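PDB 1T82: hypothetical acetyltransferase from Shewanella oneidensis, which is of unproven function but belongs to a hotdog-fold thioesterase-like family, and may act as a thioesterase or acyltransferase on thioester-linked acyl groups. Local coordinates for residues 75-80 / 127-132; 12-17 / 81-86. All blocks are in the same frame, centred on the assembly; numbering follows the deposited sequence.

Contact 1: residues 75-80 / 127-132; sequences GMVWLQ and AKVKLE
Met76 O accepts the N-H of Gln80 at 3.0 Å, one of the routine bonds of helix 62-84. That bond stays inside the helix; toward strand 127-137, Met76 and Val77 present only carbon atoms. This is the core of the hotdog fold, a long helix lying across the face of a curved antiparallel sheet. The axes of segments 75-80 and 127-132 come within 10.3 Å, and their N-to-C directions make 129°.

Leu131 CD1 reaches from the strand to the helix surface, with Val77 CG2 at 3.8 Å and Met76 CB at 4.0 Å. Val77 sets CG1 anti to its backbone nitrogen (chi1 -177°), which puts CG2 beside that nitrogen and in reach of the strand. The same CG2 lies 4.2 Å from Val129 CG1, and so faces two successive inward residues of the strand. Selenomethionine Met76 touches the strand only near its root, since the chain bends away to pack on Phe39 and Trp113.

The strand is two-faced. Val129 and Leu131 turn to the helix, while Lys128, Lys130 and Glu132 emerge on the exposed face. A beta-branched valine suits an extended backbone, and leucine offers a longer branched arm where the helix is farther off. Backbone bonds from Val129 to Tyr149 and from Leu131 to Gly147 tie the strand to strand 140-152.

All four touching residues are buried, and their meeting has no directional bond; helix and sheet are held here by dispersion and the exclusion of water.

Contact 2: residues 12-17 / 81-86; sequences DELLNR and QQLLNV
Arg17 carries CG anti to its backbone nitrogen (chi1 -178°), then bends twice along the chain, so that its guanidinium reaches across to Gln82. Leu14 and Gln82 instead place CG beside the backbone nitrogen, and their side chains meet in the space between helix 12-25 and the C-terminal end of helix 62-84. In this hotdog fold the second of these is the central helix, and the N-terminal helix packs over it on the side turned from the sheet.

The apolar part of the contact is a fork. Leu14 CD2 rests on the aliphatic portion of Gln82, 3.7 Å from CB and 4.0 Å from CG. Its other branch, CD1, meets Leu83 CD2 at 3.8 Å. Leucine suits this place because its two methyls can serve two neighbouring residues of the facing helix, and Leu14 also packs on Leu79, one turn earlier. Leu83 in turn reaches Phe39 of strand 35-40. Glutamine is equally apt at a partly exposed position, since its methylenes take the leucine methyl while the amide oxygen can turn to Arg17.

Just beyond, helix 62-84 stops in a Schellman motif. Asn85 adopts positive phi, a conformation asparagine tolerates well, and Val86 N bonds to Gln81 O at 3.0 Å while Asn85 N bonds to Gln82 O.

On the more exposed side, where Arg17 lies, the amide of Gln82 turns to it, the two planes standing 81° apart. Gln82 OE1 lies at the edge of the guanidinium, near its plane, and Arg17 NH2 gives it a weak hydrogen bond of 3.0 Å, bent to 133° at the hydrogen.

Overall arrangement
Both contacts use helix 62-84, and their helical segments 75-80 and 81-86 follow one another directly. Contact 1 joins this central helix to strand 127-137 of the antiparallel sheet, deep in the chain, whereas contact 2 joins its last turn to helix 12-25 at the surface. Their centres are 13 Å apart. Along the chain the order is 12-17, 75-80, 81-86, 127-132, so the partners alternate. The two touch directly: Leu79 CD2 lies 3.9 Å from Leu14 CB, and Trp78 packs on Arg17. The central helix is thus layered between sheet and N-terminal helix, making one compact hotdog unit within the two-chain assembly.

Contact 1: residues 75-80 / 127-132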
ATOM      1  N   GLY B  75     -13.558  -2.102   1.591  1.00  6.68           N
ATOM      2  CA  GLY B  75     -14.550  -2.872   2.324  1.00  7.67           C
ATOM      3  C   GLY B  75     -15.788  -2.080   2.684  1.00  7.01           C
ATOM      4  O   GLY B  75     -16.899  -2.618   2.686  1.00  7.10           O
HETATM    5  N   MSE B  76     -15.612  -0.800   2.997  1.00  7.70           N
HETATM    6  CA  MSE B  76     -16.756   0.030   3.339  1.00  6.83           C
HETATM    7  C   MSE B  76     -17.653   0.216   2.118  1.00  6.71           C
HETATM    8  O   MSE B  76     -18.874   0.127   2.231  1.00  5.07           O
HETATM    9  CB  MSE B  76     -16.312   1.396   3.868  1.00  9.92           C
HETATM   10  CG  MSE B  76     -17.480   2.331   4.179  1.00 10.73           C
HETATM   11 SE   MSE B  76     -18.757   1.568   5.425  1.00 19.58          SE
HETATM   12  CE  MSE B  76     -18.144   2.440   7.041  1.00 12.06           C
ATOM     13  N   VAL B  77     -17.059   0.475   0.955  1.00  6.93           N
ATOM     14  CA  VAL B  77     -17.871   0.651  -0.244  1.00  6.59           C
ATOM     15  C   VAL B  77     -18.609  -0.647  -0.532  1.00  6.88           C
ATOM     16  O   VAL B  77     -19.797  -0.642  -0.864  1.00  7.43           O
ATOM     17  CB  VAL B  77     -17.026   1.011  -1.481  1.00  4.36           C
ATOM     18  CG1 VAL B  77     -17.947   1.247  -2.682  1.00  8.92           C
ATOM     19  CG2 VAL B  77     -16.193   2.249  -1.202  1.00  5.39           C
ATOM     20  N   TRP B  78     -17.894  -1.758  -0.406  1.00  7.07           N
ATOM     21  CA  TRP B  78     -18.471  -3.078  -0.643  1.00  7.13           C
ATOM     22  C   TRP B  78     -19.679  -3.300   0.267  1.00  6.21           C
ATOM     23  O   TRP B  78     -20.740  -3.732  -0.188  1.00  7.16           O
ATOM     24  CB  TRP B  78     -17.414  -4.152  -0.380  1.00  8.42           C
ATOM     25  CG  TRP B  78     -17.853  -5.547  -0.682  1.00  9.91           C
ATOM     26  CD1 TRP B  78     -17.784  -6.187  -1.884  1.00 10.77           C
ATOM     27  CD2 TRP B  78     -18.406  -6.489   0.244  1.00  9.41           C
ATOM     28  NE1 TRP B  78     -18.255  -7.476  -1.763  1.00 11.09           N
ATOM     29  CE2 TRP B  78     -18.643  -7.685  -0.468  1.00 10.34           C
ATOM     30  CE3 TRP B  78     -18.723  -6.437   1.606  1.00 10.27           C
ATOM     31  CZ2 TRP B  78     -19.182  -8.823   0.142  1.00 10.25           C
ATOM     32  CZ3 TRP B  78     -19.259  -7.567   2.212  1.00 11.86           C
ATOM     33  CH2 TRP B  78     -19.481  -8.743   1.478  1.00 11.43           C
ATOM     34  N   LEU B  79     -19.516  -3.000   1.552  1.00  6.20           N
ATOM     35  CA  LEU B  79     -20.592  -3.169   2.526  1.00  7.47           C
ATOM     36  C   LEU B  79     -21.816  -2.346   2.172  1.00  7.32           C
ATOM     37  O   LEU B  79     -22.941  -2.842   2.229  1.00  7.29           O
ATOM     38  CB  LEU B  79     -20.111  -2.773   3.925  1.00  6.49           C
ATOM     39  CG  LEU B  79     -19.205  -3.777   4.648  1.00  7.86           C
ATOM     40  CD1 LEU B  79     -18.556  -3.114   5.848  1.00  9.45           C
ATOM     41  CD2 LEU B  79     -20.028  -4.984   5.081  1.00 11.71           C
ATOM     42  N   GLN B  80     -21.600  -1.085   1.809  1.00  6.85           N
ATOM     43  CA  GLN B  80     -22.715  -0.218   1.457  1.00  8.32           C
ATOM     44  C   GLN B  80     -23.438  -0.752   0.223  1.00  9.12           C
ATOM     45  O   GLN B  80     -24.660  -0.649   0.126  1.00  9.80           O
ATOM     46  CB  GLN B  80     -22.220   1.211   1.220  1.00  8.87           C
ATOM     47  CG  GLN B  80     -21.676   1.903   2.474  1.00  9.60           C
ATOM     48  CD  GLN B  80     -22.695   1.998   3.599  1.00  9.10           C
ATOM     49  OE1 GLN B  80     -23.899   2.087   3.356  1.00  9.48           O
ATOM     50  NE2 GLN B  80     -22.213   1.997   4.838  1.00 10.08           N
ATOM     51  N   ALA B 127     -20.051   5.314 -10.011  1.00 16.23           N
ATOM     52  CA  ALA B 127     -20.213   6.175  -8.841  1.00 15.23           C
ATOM     53  C   ALA B 127     -18.859   6.415  -8.178  1.00 14.77           C
ATOM     54  O   ALA B 127     -18.055   5.494  -8.053  1.00 14.56           O
ATOM     55  CB  ALA B 127     -21.175   5.533  -7.846  1.00 16.03           C
ATOM     56  N   LYS B 128     -18.617   7.654  -7.759  1.00 13.43           N
ATOM     57  CA  LYS B 128     -17.363   8.023  -7.107  1.00 14.54           C
ATOM     58  C   LYS B 128     -17.571   8.138  -5.601  1.00 13.70           C
ATOM     59  O   LYS B 128     -18.537   8.748  -5.146  1.00 14.18           O
ATOM     60  CB  LYS B 128     -16.853   9.357  -7.659  1.00 16.22           C
ATOM     61  CG  LYS B 128     -16.491   9.317  -9.137  1.00 21.42           C
ATOM     62  CD  LYS B 128     -16.202  10.712  -9.675  1.00 25.40           C
ATOM     63  CE  LYS B 128     -15.934  10.678 -11.171  1.00 27.60           C
ATOM     64  NZ  LYS B 128     -15.823  12.049 -11.751  1.00 28.70           N
ATOM     65  N   VAL B 129     -16.660   7.553  -4.829  1.00 13.09           N
ATOM     66  CA  VAL B 129     -16.761   7.589  -3.375  1.00 12.06           C
ATOM     67  C   VAL B 129     -15.443   8.022  -2.743  1.00 11.80           C
ATOM     68  O   VAL B 129     -14.432   7.333  -2.871  1.00 11.93           O
ATOM     69  CB  VAL B 129     -17.129   6.203  -2.805  1.00 12.00           C
ATOM     70  CG1 VAL B 129     -17.350   6.301  -1.303  1.00 13.47           C
ATOM     71  CG2 VAL B 129     -18.373   5.666  -3.497  1.00 12.93           C
ATOM     72  N   LYS B 130     -15.456   9.166  -2.070  1.00 11.62           N
ATOM     73  CA  LYS B 130     -14.255   9.662  -1.411  1.00 12.24           C
ATOM     74  C   LYS B 130     -14.335   9.247   0.054  1.00 11.42           C
ATOM     75  O   LYS B 130     -15.267   9.630   0.761  1.00 12.44           O
ATOM     76  CB  LYS B 130     -14.175  11.190  -1.508  1.00 17.22           C
ATOM     77  CG  LYS B 130     -12.751  11.708  -1.657  1.00 20.16           C
ATOM     78  CD  LYS B 130     -12.579  13.129  -1.128  1.00 22.63           C
ATOM     79  CE  LYS B 130     -13.492  14.125  -1.821  1.00 22.46           C
ATOM     80  NZ  LYS B 130     -13.276  15.510  -1.298  1.00 19.96           N
ATOM     81  N   LEU B 131     -13.367   8.455   0.507  1.00  7.37           N
ATOM     82  CA  LEU B 131     -13.356   7.999   1.887  1.00  6.10           C
ATOM     83  C   LEU B 131     -12.096   8.388   2.638  1.00  6.27           C
ATOM     84  O   LEU B 131     -11.017   8.526   2.059  1.00  8.87           O
ATOM     85  CB  LEU B 131     -13.504   6.476   1.953  1.00  7.15           C
ATOM     86  CG  LEU B 131     -14.795   5.852   1.430  1.00  6.31           C
ATOM     87  CD1 LEU B 131     -14.730   4.337   1.589  1.00  6.22           C
ATOM     88  CD2 LEU B 131     -15.978   6.411   2.206  1.00  6.01           C
ATOM     89  N   GLU B 132     -12.250   8.555   3.943  1.00  5.10           N
ATOM     90  CA  GLU B 132     -11.133   8.892   4.807  1.00  6.56           C
ATOM     91  C   GLU B 132     -10.956   7.725   5.762  1.00  6.86           C
ATOM     92  O   GLU B 132     -11.904   7.318   6.428  1.00  7.86           O
ATOM     93  CB  GLU B 132     -11.439  10.154   5.600  1.00  7.46           C
ATOM     94  CG  GLU B 132     -10.315  10.592   6.503  1.00  9.77           C
ATOM     95  CD  GLU B 132     -10.628  11.895   7.201  1.00 11.78           C
ATOM     96  OE1 GLU B 132     -11.484  11.887   8.111  1.00 10.52           O
ATOM     97  OE2 GLU B 132     -10.033  12.923   6.822  1.00 11.00           O
TER

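Contact 2: residues 12-17 / 81-86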
ATOM      1  N   ASP B  12     -22.750  -9.787  11.553  1.00 20.03           N
ATOM      2  CA  ASP B  12     -21.839 -10.927  11.440  1.00 18.80           C
ATOM      3  C   ASP B  12     -21.807 -11.544  10.047  1.00 17.94           C
ATOM      4  O   ASP B  12     -20.737 -11.854   9.522  1.00 16.05           O
ATOM      5  CB  ASP B  12     -22.190 -12.014  12.461  1.00 23.00           C
ATOM      6  CG  ASP B  12     -21.838 -11.617  13.884  1.00 26.94           C
ATOM      7  OD1 ASP B  12     -20.710 -11.121  14.106  1.00 27.65           O
ATOM      8  OD2 ASP B  12     -22.680 -11.819  14.784  1.00 29.04           O
ATOM      9  N   GLU B  13     -22.980 -11.730   9.452  1.00 17.07           N
ATOM     10  CA  GLU B  13     -23.066 -12.317   8.123  1.00 18.46           C
ATOM     11  C   GLU B  13     -22.250 -11.542   7.089  1.00 16.00           C
ATOM     12  O   GLU B  13     -21.444 -12.125   6.366  1.00 15.81           O
ATOM     13  CB  GLU B  13     -24.531 -12.407   7.683  1.00 19.96           C
ATOM     14  CG  GLU B  13     -25.361 -13.385   8.513  1.00 25.30           C
ATOM     15  CD  GLU B  13     -25.682 -12.874   9.909  1.00 27.31           C
ATOM     16  OE1 GLU B  13     -26.078 -13.699  10.763  1.00 30.82           O
ATOM     17  OE2 GLU B  13     -25.552 -11.655  10.155  1.00 27.33           O
ATOM     18  N   LEU B  14     -22.456 -10.230   7.019  1.00 15.99           N
ATOM     19  CA  LEU B  14     -21.731  -9.398   6.064  1.00 15.55           C
ATOM     20  C   LEU B  14     -20.238  -9.308   6.352  1.00 13.71           C
ATOM     21  O   LEU B  14     -19.424  -9.377   5.435  1.00 12.52           O
ATOM     22  CB  LEU B  14     -22.322  -7.984   6.018  1.00 17.31           C
ATOM     23  CG  LEU B  14     -23.588  -7.794   5.180  1.00 19.87           C
ATOM     24  CD1 LEU B  14     -24.080  -6.365   5.322  1.00 20.88           C
ATOM     25  CD2 LEU B  14     -23.291  -8.116   3.721  1.00 21.42           C
ATOM     26  N   LEU B  15     -19.875  -9.155   7.622  1.00 11.76           N
ATOM     27  CA  LEU B  15     -18.465  -9.053   7.985  1.00 13.35           C
ATOM     28  C   LEU B  15     -17.707 -10.331   7.658  1.00 13.30           C
ATOM     29  O   LEU B  15     -16.560 -10.282   7.214  1.00 13.29           O
ATOM     30  CB  LEU B  15     -18.318  -8.713   9.469  1.00 13.09           C
ATOM     31  CG  LEU B  15     -18.858  -7.331   9.857  1.00 15.38           C
ATOM     32  CD1 LEU B  15     -18.830  -7.171  11.361  1.00 18.52           C
ATOM     33  CD2 LEU B  15     -18.038  -6.245   9.174  1.00 17.21           C
ATOM     34  N   ASN B  16     -18.337 -11.478   7.886  1.00 13.57           N
ATOM     35  CA  ASN B  16     -17.692 -12.746   7.572  1.00 13.07           C
ATOM     36  C   ASN B  16     -17.545 -12.869   6.061  1.00 13.15           C
ATOM     37  O   ASN B  16     -16.533 -13.357   5.562  1.00 10.62           O
ATOM     38  CB  ASN B  16     -18.510 -13.919   8.121  1.00 13.85           C
ATOM     39  CG  ASN B  16     -18.258 -14.157   9.594  1.00 14.82           C
ATOM     40  OD1 ASN B  16     -19.179 -14.138  10.412  1.00 19.28           O
ATOM     41  ND2 ASN B  16     -16.997 -14.382   9.941  1.00 15.86           N
ATOM     42  N   ARG B  17     -18.568 -12.412   5.344  1.00 12.91           N
ATOM     43  CA  ARG B  17     -18.579 -12.444   3.887  1.00 14.24           C
ATOM     44  C   ARG B  17     -17.455 -11.564   3.356  1.00 12.41           C
ATOM     45  O   ARG B  17     -16.765 -11.921   2.404  1.00 12.45           O
ATOM     46  CB  ARG B  17     -19.920 -11.922   3.360  1.00 16.49           C
ATOM     47  CG  ARG B  17     -20.061 -11.968   1.849  1.00 22.26           C
ATOM     48  CD  ARG B  17     -20.853 -13.185   1.404  1.00 25.72           C
ATOM     49  NE  ARG B  17     -22.229 -13.141   1.890  1.00 27.39           N
ATOM     50  CZ  ARG B  17     -23.118 -12.218   1.538  1.00 28.94           C
ATOM     51  NH1 ARG B  17     -24.350 -12.258   2.032  1.00 30.54           N
ATOM     52  NH2 ARG B  17     -22.779 -11.257   0.689  1.00 29.23           N
ATOM     53  N   GLN B  81     -22.687  -1.326  -0.716  1.00 10.25           N
ATOM     54  CA  GLN B  81     -23.299  -1.883  -1.917  1.00  9.95           C
ATOM     55  C   GLN B  81     -24.127  -3.106  -1.550  1.00  9.98           C
ATOM     56  O   GLN B  81     -25.213  -3.311  -2.086  1.00 10.41           O
ATOM     57  CB  GLN B  81     -22.230  -2.257  -2.948  1.00  9.49           C
ATOM     58  CG  GLN B  81     -21.494  -1.051  -3.497  1.00 11.00           C
ATOM     59  CD  GLN B  81     -20.567  -1.389  -4.644  1.00 11.15           C
ATOM     60  OE1 GLN B  81     -20.379  -2.555  -4.994  1.00 15.86           O
ATOM     61  NE2 GLN B  81     -19.973  -0.363  -5.234  1.00 11.94           N
ATOM     62  N   GLN B  82     -23.618  -3.918  -0.631  1.00  9.62           N
ATOM     63  CA  GLN B  82     -24.350  -5.103  -0.205  1.00 10.43           C
ATOM     64  C   GLN B  82     -25.669  -4.700   0.443  1.00 10.66           C
ATOM     65  O   GLN B  82     -26.701  -5.328   0.207  1.00 11.18           O
ATOM     66  CB  GLN B  82     -23.520  -5.919   0.788  1.00 11.20           C
ATOM     67  CG  GLN B  82     -22.269  -6.540   0.193  1.00 16.60           C
ATOM     68  CD  GLN B  82     -22.583  -7.604  -0.841  1.00 20.81           C
ATOM     69  OE1 GLN B  82     -23.288  -8.573  -0.555  1.00 25.08           O
ATOM     70  NE2 GLN B  82     -22.052  -7.436  -2.045  1.00 23.34           N
ATOM     71  N   LEU B  83     -25.638  -3.648   1.258  1.00 10.83           N
ATOM     72  CA  LEU B  83     -26.844  -3.183   1.939  1.00 12.05           C
ATOM     73  C   LEU B  83     -27.942  -2.742   0.973  1.00 14.00           C
ATOM     74  O   LEU B  83     -29.130  -2.899   1.265  1.00 14.56           O
ATOM     75  CB  LEU B  83     -26.499  -2.040   2.905  1.00 12.26           C
ATOM     76  CG  LEU B  83     -25.675  -2.450   4.134  1.00 13.11           C
ATOM     77  CD1 LEU B  83     -25.296  -1.214   4.945  1.00 13.93           C
ATOM     78  CD2 LEU B  83     -26.480  -3.423   4.982  1.00 15.05           C
ATOM     79  N   LEU B  84     -27.545  -2.198  -0.174  1.00 15.15           N
ATOM     80  CA  LEU B  84     -28.498  -1.738  -1.186  1.00 15.07           C
ATOM     81  C   LEU B  84     -28.769  -2.814  -2.227  1.00 16.61           C
ATOM     82  O   LEU B  84     -29.630  -2.653  -3.095  1.00 15.90           O
ATOM     83  CB  LEU B  84     -27.955  -0.496  -1.891  1.00 16.94           C
ATOM     84  CG  LEU B  84     -27.886   0.793  -1.080  1.00 17.89           C
ATOM     85  CD1 LEU B  84     -27.229   1.878  -1.911  1.00 20.59           C
ATOM     86  CD2 LEU B  84     -29.291   1.209  -0.663  1.00 20.15           C
ATOM     87  N   ASN B  85     -28.020  -3.906  -2.135  1.00 16.14           N
ATOM     88  CA  ASN B  85     -28.142  -5.020  -3.061  1.00 18.96           C
ATOM     89  C   ASN B  85     -27.814  -4.559  -4.478  1.00 19.56           C
ATOM     90  O   ASN B  85     -28.546  -4.848  -5.425  1.00 19.50           O
ATOM     91  CB  ASN B  85     -29.557  -5.607  -3.017  1.00 20.37           C
ATOM     92  CG  ASN B  85     -29.673  -6.907  -3.795  1.00 23.77           C
ATOM     93  OD1 ASN B  85     -30.766  -7.458  -3.945  1.00 27.67           O
ATOM     94  ND2 ASN B  85     -28.544  -7.408  -4.290  1.00 25.17           N
ATOM     95  N   VAL B  86     -26.712  -3.828  -4.613  1.00 19.77           N
ATOM     96  CA  VAL B  86     -26.278  -3.337  -5.914  1.00 21.44           C
ATOM     97  C   VAL B  86     -24.910  -3.913  -6.248  1.00 22.46           C
ATOM     98  O   VAL B  86     -24.065  -4.076  -5.370  1.00 21.63           O
ATOM     99  CB  VAL B  86     -26.193  -1.791  -5.942  1.00 22.69           C
ATOM    100  CG1 VAL B  86     -27.569  -1.193  -5.721  1.00 24.40           C
ATOM    101  CG2 VAL B  86     -25.223  -1.295  -4.883  1.00 22.55           C
TER